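Local coordinates for protein vacuolar aminopeptidase 1 (PDB 5JGF) that removes single amino acids from the N-terminus of peptides and proteins in the yeast vacuole, using zinc, and is the main cargo of the cytoplasm-to-vacuole targeting pathway, at residues I88-D93 with L261-C266; A269-L274 with V292-N297; I340-V345 with G413-S418. All blocks are in the same frame, centred on the assembly; numbering follows the deposited sequence.

Three contacts tie together the core of one zinc peptidase. From the N terminus, the chain passes through strand 86-91, leaves the main sheet for a long excursion, and returns at the head of helix 261-278. Contact 1 closes that loop at the zinc site. The same helix then runs back along the sheet, and a short connection leads into strand 289-295; contact 2 closes this loop of 17 residues. Contact 3 closes a loop of 67 residues, from strand 339-347 to the start of helix 416-423. The three loops follow in series, and none nests in or crosses another. Strands 289-295, 86-91 and 339-347 are successive parallel neighbours. Contacts 1 and 3 share a zinc ion.

Contact 1 of 3, residues I88-D93 with L261-C266. With ZN (zinc ion), chain K; ZN (zinc ion), chain L.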
loop_
_atom_site.group_PDB
_atom_site.type_symbol
_atom_site.label_atom_id
_atom_site.label_comp_id
_atom_site.label_asym_id
_atom_site.label_seq_id
_atom_site.Cartn_x
_atom_site.Cartn_y
_atom_site.Cartn_z
ATOM N N ILE D 88 -42.283 12.017 32.095
ATOM C CA ILE D 88 -41.745 10.927 31.290
ATOM C C ILE D 88 -41.659 11.516 29.889
ATOM O O ILE D 88 -42.667 11.940 29.318
ATOM C CB ILE D 88 -42.636 9.668 31.224
ATOM C CG1 ILE D 88 -42.736 9.005 32.598
ATOM C CG2 ILE D 88 -42.007 8.662 30.243
ATOM C CD1 ILE D 88 -43.505 7.692 32.584
ATOM N N GLY D 89 -40.447 11.572 29.346
ATOM C CA GLY D 89 -40.271 12.108 28.009
ATOM C C GLY D 89 -39.778 11.030 27.064
ATOM O O GLY D 89 -38.821 10.329 27.376
ATOM N N SER D 90 -40.434 10.893 25.915
ATOM C CA SER D 90 -40.055 9.889 24.924
ATOM C C SER D 90 -40.203 10.478 23.529
ATOM O O SER D 90 -40.759 11.567 23.367
ATOM C CB SER D 90 -40.954 8.655 25.045
ATOM O OG SER D 90 -40.837 8.057 26.323
ATOM N N HIS D 91 -39.704 9.777 22.516
ATOM C CA HIS D 91 -39.853 10.295 21.164
ATOM C C HIS D 91 -40.723 9.386 20.314
ATOM O O HIS D 91 -40.674 8.161 20.437
ATOM C CB HIS D 91 -38.478 10.573 20.513
ATOM C CG HIS D 91 -37.663 9.352 20.201
ATOM N ND1 HIS D 91 -37.733 8.704 18.987
ATOM C CD2 HIS D 91 -36.690 8.727 20.906
ATOM C CE1 HIS D 91 -36.832 7.736 18.953
ATOM N NE2 HIS D 91 -36.186 7.730 20.105
ATOM N N VAL D 92 -41.559 9.999 19.483
ATOM C CA VAL D 92 -42.466 9.246 18.632
ATOM C C VAL D 92 -42.029 9.141 17.181
ATOM O O VAL D 92 -42.687 8.474 16.390
ATOM C CB VAL D 92 -43.896 9.825 18.690
ATOM C CG1 VAL D 92 -44.548 9.447 20.008
ATOM C CG2 VAL D 92 -43.855 11.339 18.534
ATOM N N ASP D 93 -40.938 9.809 16.818
ATOM C CA ASP D 93 -40.457 9.686 15.450
ATOM C C ASP D 93 -39.633 8.403 15.415
ATOM O O ASP D 93 -39.079 7.987 16.433
ATOM C CB ASP D 93 -39.583 10.883 15.042
ATOM C CG ASP D 93 -38.324 11.022 15.888
ATOM O OD1 ASP D 93 -37.226 11.188 15.300
ATOM O OD2 ASP D 93 -38.424 10.983 17.131
ATOM N N LEU D 261 -39.840 0.078 16.832
ATOM C CA LEU D 261 -39.879 -0.026 18.294
ATOM C C LEU D 261 -39.231 1.198 18.960
ATOM O O LEU D 261 -39.679 1.662 19.999
ATOM C CB LEU D 261 -39.175 -1.309 18.761
ATOM C CG LEU D 261 -39.781 -2.661 18.377
ATOM C CD1 LEU D 261 -39.016 -3.773 19.083
ATOM C CD2 LEU D 261 -41.255 -2.703 18.783
ATOM N N ASP D 262 -38.168 1.707 18.357
ATOM C CA ASP D 262 -37.466 2.878 18.863
ATOM C C ASP D 262 -38.153 4.120 18.277
ATOM O O ASP D 262 -38.059 4.341 17.073
ATOM C CB ASP D 262 -36.011 2.812 18.369
ATOM C CG ASP D 262 -35.168 4.004 18.794
ATOM O OD1 ASP D 262 -35.650 4.865 19.549
ATOM O OD2 ASP D 262 -33.985 4.069 18.387
ATOM N N ASP D 263 -38.873 4.916 19.074
ATOM C CA ASP D 263 -39.070 4.742 20.520
ATOM C C ASP D 263 -40.579 4.649 20.844
ATOM O O ASP D 263 -41.029 5.071 21.908
ATOM C CB ASP D 263 -38.412 5.942 21.241
ATOM C CG ASP D 263 -38.468 5.851 22.765
ATOM O OD1 ASP D 263 -38.401 4.733 23.313
ATOM O OD2 ASP D 263 -38.559 6.909 23.433
ATOM N N ARG D 264 -41.362 4.097 19.925
ATOM C CA ARG D 264 -42.802 3.985 20.144
ATOM C C ARG D 264 -43.096 2.926 21.199
ATOM O O ARG D 264 -44.191 2.876 21.770
ATOM C CB ARG D 264 -43.499 3.682 18.812
ATOM C CG ARG D 264 -43.457 4.900 17.890
ATOM C CD ARG D 264 -43.746 4.626 16.422
ATOM N NE ARG D 264 -43.496 5.854 15.672
ATOM C CZ ARG D 264 -43.674 5.999 14.363
ATOM N NH1 ARG D 264 -44.112 4.983 13.635
ATOM N NH2 ARG D 264 -43.397 7.160 13.777
ATOM N N LEU D 265 -42.104 2.081 21.479
ATOM C CA LEU D 265 -42.254 1.051 22.512
ATOM C C LEU D 265 -42.386 1.753 23.875
ATOM O O LEU D 265 -43.317 1.483 24.641
ATOM C CB LEU D 265 -41.034 0.116 22.505
ATOM C CG LEU D 265 -40.915 -0.969 23.579
ATOM C CD1 LEU D 265 -42.188 -1.813 23.637
ATOM C CD2 LEU D 265 -39.703 -1.842 23.257
ATOM N N CYS D 266 -41.450 2.651 24.173
ATOM C CA CYS D 266 -41.500 3.396 25.432
ATOM C C CYS D 266 -42.640 4.411 25.419
ATOM O O CYS D 266 -43.286 4.641 26.440
ATOM C CB CYS D 266 -40.185 4.139 25.686
ATOM S SG CYS D 266 -38.842 3.097 26.272
HETATM ZN ZN ZN K . -34.671 6.276 20.550
HETATM ZN ZN ZN L . -33.115 5.714 17.619
HETATM O O HOH W 1 -33.028 4.672 21.308
HETATM O O HOH W 2 -33.289 7.033 19.245
#
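Asp262, joined to Asp263 by a cis peptide bond, meets His91 at a zinc ion. His91 NE2 and Asp262 OD1 bind the zinc ion of chain K at 2.1 Å and 2.0 Å. The other oxygen, Asp262 OD2, binds the zinc ion of chain L at 2.0 Å. The carboxylate thus bridges both metals, with water 2 as a second bridge. This is the two-zinc centre of the M18 aminopeptidases. Asp344 completes the protein ligands of the first metal; Glu299 and His438 serve the second.

Asp263 meets the strand itself. Its CB lies over one face of the His91 ring, though so close an approach is doubtful. Its OD2 accepts from His91 N at 3.2 Å, nearly straight (166°), on the anti side of the carboxylate. The ring's far nitrogen, His91 ND1, donates to Asp93 O at 3.0 Å, close to the ring plane. The metal bond and this bond together fix the ring's rotation. Arg264, extended from CG to NE, grips Val92 O side-on, from NE at 2.8 Å and NH2 at 3.0 Å.

Strand 86-91 runs between strands 289-295 and 339-347 in the main sheet. Residues 261-266, near the start of helix 261-278, run almost antiparallel to residues 88-91 (150°). Phe18 and Ile19 of helix 7-21 pack on the Arg264 side chain, and strand 339-347 touches Asp263.

Contact 2 of 3, residues A269-L274 with V292-N297; sequences AAMIAL and VTLYDN
Val292 pushes both its methyl groups against the helix, and its CG1 overlaps the sulfur of Met271. Val292 CG1 is 3.4 Å from Met271 SD. With CG1 anti to the backbone N (chi1 168°), this methyl is turned to Met271 and Ala270. CG2 faces Leu274 and the Ala270 carbonyl oxygen. The Ala270 side chain, its CB, is 4.1 Å from Val292 CG1. The carbonyl oxygen, Ala270 O, comes to 3.7 Å from Val292 CG2. That oxygen is already used within the helix, where it accepts from Leu274 N.

The Leu274 and Val292 side chains lie alongside, pointing opposite ways. Leu274 CB is 3.8 Å from Val292 CG2, and Leu274 CD2 is 3.9 Å from the same methyl. Val292 is therefore clasped by three helix residues, one turn apart at the ends.

Met271 is bent at its second and third torsions and runs obliquely across the Val292 and Leu294 side chains. Its CG reaches the next inward residue, with Met271 CG 3.9 Å from Leu294 CD1. The side chains that meet are all apolar and buried. This packs a helix on one face of a central sheet, the second half of a beta-alpha-beta crossover from strand 86-91 to strand 289-295, with a long insertion before the helix. Leu294 also touches Val92, in the loop just after zinc ligand His91.

Residues 269-274 and 292-295 run nearly antiparallel (154°), their axes 9.0 Å apart at closest approach. Helix 25-38 covers Met271 and Leu294 through Phe32. Phe460 of helix 448-468 touches Val292 and Leu274, and strand 69-76 meets Leu274.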
loop_
_atom_site.group_PDB
_atom_site.type_symbol
_atom_site.label_atom_id
_atom_site.label_comp_id
_atom_site.label_asym_id
_atom_site.label_seq_id
_atom_site.Cartn_x
_atom_site.Cartn_y
_atom_site.Cartn_z
ATOM N N ALA D 269 -45.871 2.472 26.141
ATOM C CA ALA D 269 -45.866 2.031 27.531
ATOM C C ALA D 269 -46.071 3.200 28.492
ATOM O O ALA D 269 -46.808 3.080 29.472
ATOM C CB ALA D 269 -44.557 1.314 27.853
ATOM N N ALA D 270 -45.420 4.327 28.217
ATOM C CA ALA D 270 -45.556 5.496 29.081
ATOM C C ALA D 270 -46.964 6.089 29.030
ATOM O O ALA D 270 -47.529 6.441 30.069
ATOM C CB ALA D 270 -44.522 6.560 28.702
ATOM N N MET D 271 -47.534 6.203 27.833
ATOM C CA MET D 271 -48.880 6.760 27.694
ATOM C C MET D 271 -49.938 5.864 28.331
ATOM O O MET D 271 -50.860 6.352 28.991
ATOM C CB MET D 271 -49.234 6.987 26.222
ATOM C CG MET D 271 -48.593 8.216 25.596
ATOM S SD MET D 271 -48.942 9.771 26.478
ATOM C CE MET D 271 -50.644 9.679 26.699
ATOM N N ILE D 272 -49.815 4.556 28.134
ATOM C CA ILE D 272 -50.775 3.628 28.717
ATOM C C ILE D 272 -50.674 3.718 30.235
ATOM O O ILE D 272 -51.684 3.701 30.938
ATOM C CB ILE D 272 -50.509 2.176 28.256
ATOM C CG1 ILE D 272 -50.781 2.053 26.753
ATOM C CG2 ILE D 272 -51.386 1.202 29.031
ATOM C CD1 ILE D 272 -52.205 2.391 26.348
ATOM N N ALA D 273 -49.451 3.828 30.743
ATOM C CA ALA D 273 -49.252 3.938 32.181
ATOM C C ALA D 273 -49.928 5.205 32.697
ATOM O O ALA D 273 -50.583 5.188 33.742
ATOM C CB ALA D 273 -47.767 3.968 32.506
ATOM N N LEU D 274 -49.771 6.304 31.964
ATOM C CA LEU D 274 -50.375 7.574 32.362
ATOM C C LEU D 274 -51.899 7.457 32.416
ATOM O O LEU D 274 -52.533 7.937 33.355
ATOM C CB LEU D 274 -49.992 8.686 31.379
ATOM C CG LEU D 274 -50.617 10.050 31.699
ATOM C CD1 LEU D 274 -49.977 10.604 32.962
ATOM C CD2 LEU D 274 -50.424 11.015 30.539
ATOM N N VAL D 292 -46.606 13.160 30.402
ATOM C CA VAL D 292 -45.883 12.310 29.475
ATOM C C VAL D 292 -45.820 13.218 28.257
ATOM O O VAL D 292 -46.853 13.634 27.729
ATOM C CB VAL D 292 -46.639 11.028 29.089
ATOM C CG1 VAL D 292 -45.939 10.370 27.889
ATOM C CG2 VAL D 292 -46.659 10.060 30.256
ATOM N N THR D 293 -44.613 13.569 27.839
ATOM C CA THR D 293 -44.451 14.419 26.678
ATOM C C THR D 293 -43.722 13.604 25.618
ATOM O O THR D 293 -42.685 12.998 25.893
ATOM C CB THR D 293 -43.683 15.700 27.039
ATOM O OG1 THR D 293 -44.451 16.446 28.000
ATOM C CG2 THR D 293 -43.466 16.568 25.807
ATOM N N LEU D 294 -44.304 13.582 24.421
ATOM C CA LEU D 294 -43.791 12.827 23.283
ATOM C C LEU D 294 -43.204 13.774 22.245
ATOM O O LEU D 294 -43.891 14.671 21.749
ATOM C CB LEU D 294 -44.929 12.013 22.667
ATOM C CG LEU D 294 -45.698 11.148 23.672
ATOM C CD1 LEU D 294 -46.839 10.434 22.961
ATOM C CD2 LEU D 294 -44.755 10.145 24.328
ATOM N N TYR D 295 -41.936 13.554 21.911
ATOM C CA TYR D 295 -41.221 14.406 20.967
ATOM C C TYR D 295 -40.989 13.813 19.586
ATOM O O TYR D 295 -40.916 12.596 19.408
ATOM C CB TYR D 295 -39.858 14.782 21.555
ATOM C CG TYR D 295 -39.937 15.532 22.863
ATOM C CD1 TYR D 295 -40.196 16.902 22.886
ATOM C CD2 TYR D 295 -39.762 14.871 24.078
ATOM C CE1 TYR D 295 -40.274 17.596 24.091
ATOM C CE2 TYR D 295 -39.842 15.554 25.289
ATOM C CZ TYR D 295 -40.097 16.914 25.287
ATOM O OH TYR D 295 -40.173 17.591 26.482
ATOM N N ASP D 296 -40.860 14.706 18.614
ATOM C CA ASP D 296 -40.583 14.336 17.235
ATOM C C ASP D 296 -39.084 14.596 17.077
ATOM O O ASP D 296 -38.438 15.114 17.989
ATOM C CB ASP D 296 -41.374 15.257 16.293
ATOM C CG ASP D 296 -41.298 14.836 14.830
ATOM O OD1 ASP D 296 -41.839 15.583 13.983
ATOM O OD2 ASP D 296 -40.716 13.774 14.517
ATOM N N ASN D 297 -38.537 14.194 15.937
ATOM C CA ASN D 297 -37.146 14.445 15.585
ATOM C C ASN D 297 -35.986 14.074 16.509
ATOM O O ASN D 297 -34.922 14.679 16.415
ATOM C CB ASN D 297 -37.005 15.922 15.196
ATOM C CG ASN D 297 -37.970 16.326 14.094
ATOM O OD1 ASN D 297 -38.233 15.558 13.165
ATOM N ND2 ASN D 297 -38.487 17.540 14.179
#

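Contact 3 of 3, residues I340-V345 with G413-S418. With ZN (zinc ion), chain K.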
loop_
_atom_site.group_PDB
_atom_site.type_symbol
_atom_site.label_atom_id
_atom_site.label_comp_id
_atom_site.label_asym_id
_atom_site.label_seq_id
_atom_site.Cartn_x
_atom_site.Cartn_y
_atom_site.Cartn_z
ATOM N N ILE D 340 -37.444 13.807 35.948
ATOM C CA ILE D 340 -37.771 13.527 34.562
ATOM C C ILE D 340 -37.219 12.163 34.182
ATOM O O ILE D 340 -36.042 11.882 34.399
ATOM C CB ILE D 340 -37.147 14.566 33.596
ATOM C CG1 ILE D 340 -37.678 15.971 33.903
ATOM C CG2 ILE D 340 -37.468 14.188 32.151
ATOM C CD1 ILE D 340 -37.064 17.066 33.025
ATOM N N LEU D 341 -38.078 11.304 33.648
ATOM C CA LEU D 341 -37.615 10.007 33.188
ATOM C C LEU D 341 -37.526 10.160 31.681
ATOM O O LEU D 341 -38.538 10.362 31.013
ATOM C CB LEU D 341 -38.605 8.878 33.516
ATOM C CG LEU D 341 -38.898 8.501 34.972
ATOM C CD1 LEU D 341 -39.661 7.179 35.001
ATOM C CD2 LEU D 341 -37.599 8.372 35.757
ATOM N N SER D 342 -36.309 10.117 31.152
ATOM C CA SER D 342 -36.107 10.200 29.713
ATOM C C SER D 342 -36.197 8.742 29.280
ATOM O O SER D 342 -35.244 7.983 29.446
ATOM C CB SER D 342 -34.720 10.760 29.397
ATOM O OG SER D 342 -34.457 10.686 28.009
ATOM N N ALA D 343 -37.353 8.351 28.751
ATOM C CA ALA D 343 -37.578 6.969 28.352
ATOM C C ALA D 343 -37.320 6.716 26.877
ATOM O O ALA D 343 -38.122 7.088 26.022
ATOM C CB ALA D 343 -39.007 6.552 28.713
ATOM N N ASP D 344 -36.188 6.082 26.592
ATOM C CA ASP D 344 -35.812 5.750 25.226
ATOM C C ASP D 344 -35.251 4.333 25.273
ATOM O O ASP D 344 -34.491 3.984 26.176
ATOM C CB ASP D 344 -34.751 6.724 24.702
ATOM C CG ASP D 344 -34.636 6.703 23.186
ATOM O OD1 ASP D 344 -35.272 5.838 22.557
ATOM O OD2 ASP D 344 -33.909 7.554 22.626
ATOM N N VAL D 345 -35.647 3.510 24.313
ATOM C CA VAL D 345 -35.185 2.132 24.268
ATOM C C VAL D 345 -33.666 2.038 24.295
ATOM O O VAL D 345 -32.971 2.900 23.758
ATOM C CB VAL D 345 -35.702 1.419 22.999
ATOM C CG1 VAL D 345 -37.218 1.287 23.060
ATOM C CG2 VAL D 345 -35.287 2.202 21.753
ATOM N N GLY D 413 -27.235 8.374 21.674
ATOM C CA GLY D 413 -27.670 9.467 22.530
ATOM C C GLY D 413 -29.173 9.486 22.719
ATOM O O GLY D 413 -29.892 8.695 22.106
ATOM N N THR D 414 -29.650 10.382 23.579
ATOM C CA THR D 414 -31.079 10.509 23.848
ATOM C C THR D 414 -31.387 11.981 24.109
ATOM O O THR D 414 -30.494 12.825 24.068
ATOM C CB THR D 414 -31.503 9.730 25.108
ATOM O OG1 THR D 414 -30.987 10.398 26.264
ATOM C CG2 THR D 414 -30.973 8.301 25.075
ATOM N N ILE D 415 -32.652 12.277 24.388
ATOM C CA ILE D 415 -33.069 13.644 24.673
ATOM C C ILE D 415 -32.810 13.966 26.145
ATOM O O ILE D 415 -33.020 15.096 26.585
ATOM C CB ILE D 415 -34.580 13.836 24.409
ATOM C CG1 ILE D 415 -35.387 12.913 25.326
ATOM C CG2 ILE D 415 -34.903 13.543 22.947
ATOM C CD1 ILE D 415 -36.897 13.040 25.168
ATOM N N GLY D 416 -32.361 12.964 26.897
ATOM C CA GLY D 416 -32.115 13.136 28.322
ATOM C C GLY D 416 -31.308 14.356 28.722
ATOM O O GLY D 416 -31.783 15.196 29.494
ATOM N N PRO D 417 -30.063 14.468 28.239
ATOM C CA PRO D 417 -29.212 15.614 28.568
ATOM C C PRO D 417 -29.863 16.953 28.213
ATOM O O PRO D 417 -29.717 17.933 28.944
ATOM C CB PRO D 417 -27.947 15.336 27.764
ATOM C CG PRO D 417 -27.857 13.837 27.828
ATOM C CD PRO D 417 -29.288 13.411 27.561
ATOM N N SER D 418 -30.581 16.989 27.091
ATOM C CA SER D 418 -31.254 18.211 26.661
ATOM C C SER D 418 -32.331 18.617 27.671
ATOM O O SER D 418 -32.379 19.767 28.106
ATOM C CB SER D 418 -31.897 18.024 25.281
ATOM O OG SER D 418 -30.918 17.875 24.266
HETATM ZN ZN ZN K . -34.671 6.276 20.550
HETATM O O HOH W 3 -34.602 9.989 23.642
HETATM O O HOH W 4 -31.809 7.557 21.195
HETATM O O HOH W 1 -33.028 4.672 21.308
HETATM O O HOH W 2 -33.289 7.033 19.245
#
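The carboxylate of Asp344 turns both oxygens to the zinc ion of chain K, OD1 at 2.1 Å and OD2 at a longer 2.5 Å. Thr414 CG2 sits to one side of the carboxylate plane, 3.9 Å from Asp344 OD2. Water 3 lies on the other side. It donates to Asp344 OD2 at 2.7 Å and accepts from Ile415 N at 3.1 Å, so it links the metal ligand to the loop. Water 4 lies between Asp344 OD2 and Gly413 O, too close to both for a sure assignment. Asp344 probably also contacts the substrate, as in related enzymes.

Thr414 caps the coming helix: its OG1 accepts from Gly416 N at 3.0 Å. Asp429 holds this hydroxyl and that of Ser342 together. Ser342 OG, anti to its backbone N (chi1 173°), packs 3.6 Å from Ile415 CG1. An alanine in place of Thr414 takes away the hydroxyl that bonds to Asp429 and would probably leave Gly416 N without its cap.

Strand 339-347 lies between strands 86-91 and 426-434, and helix 416-423 leads into the latter. Pro417 packs on Leu303 of a neighbouring subunit. Helix 448-468 meets Leu341 and Ala343.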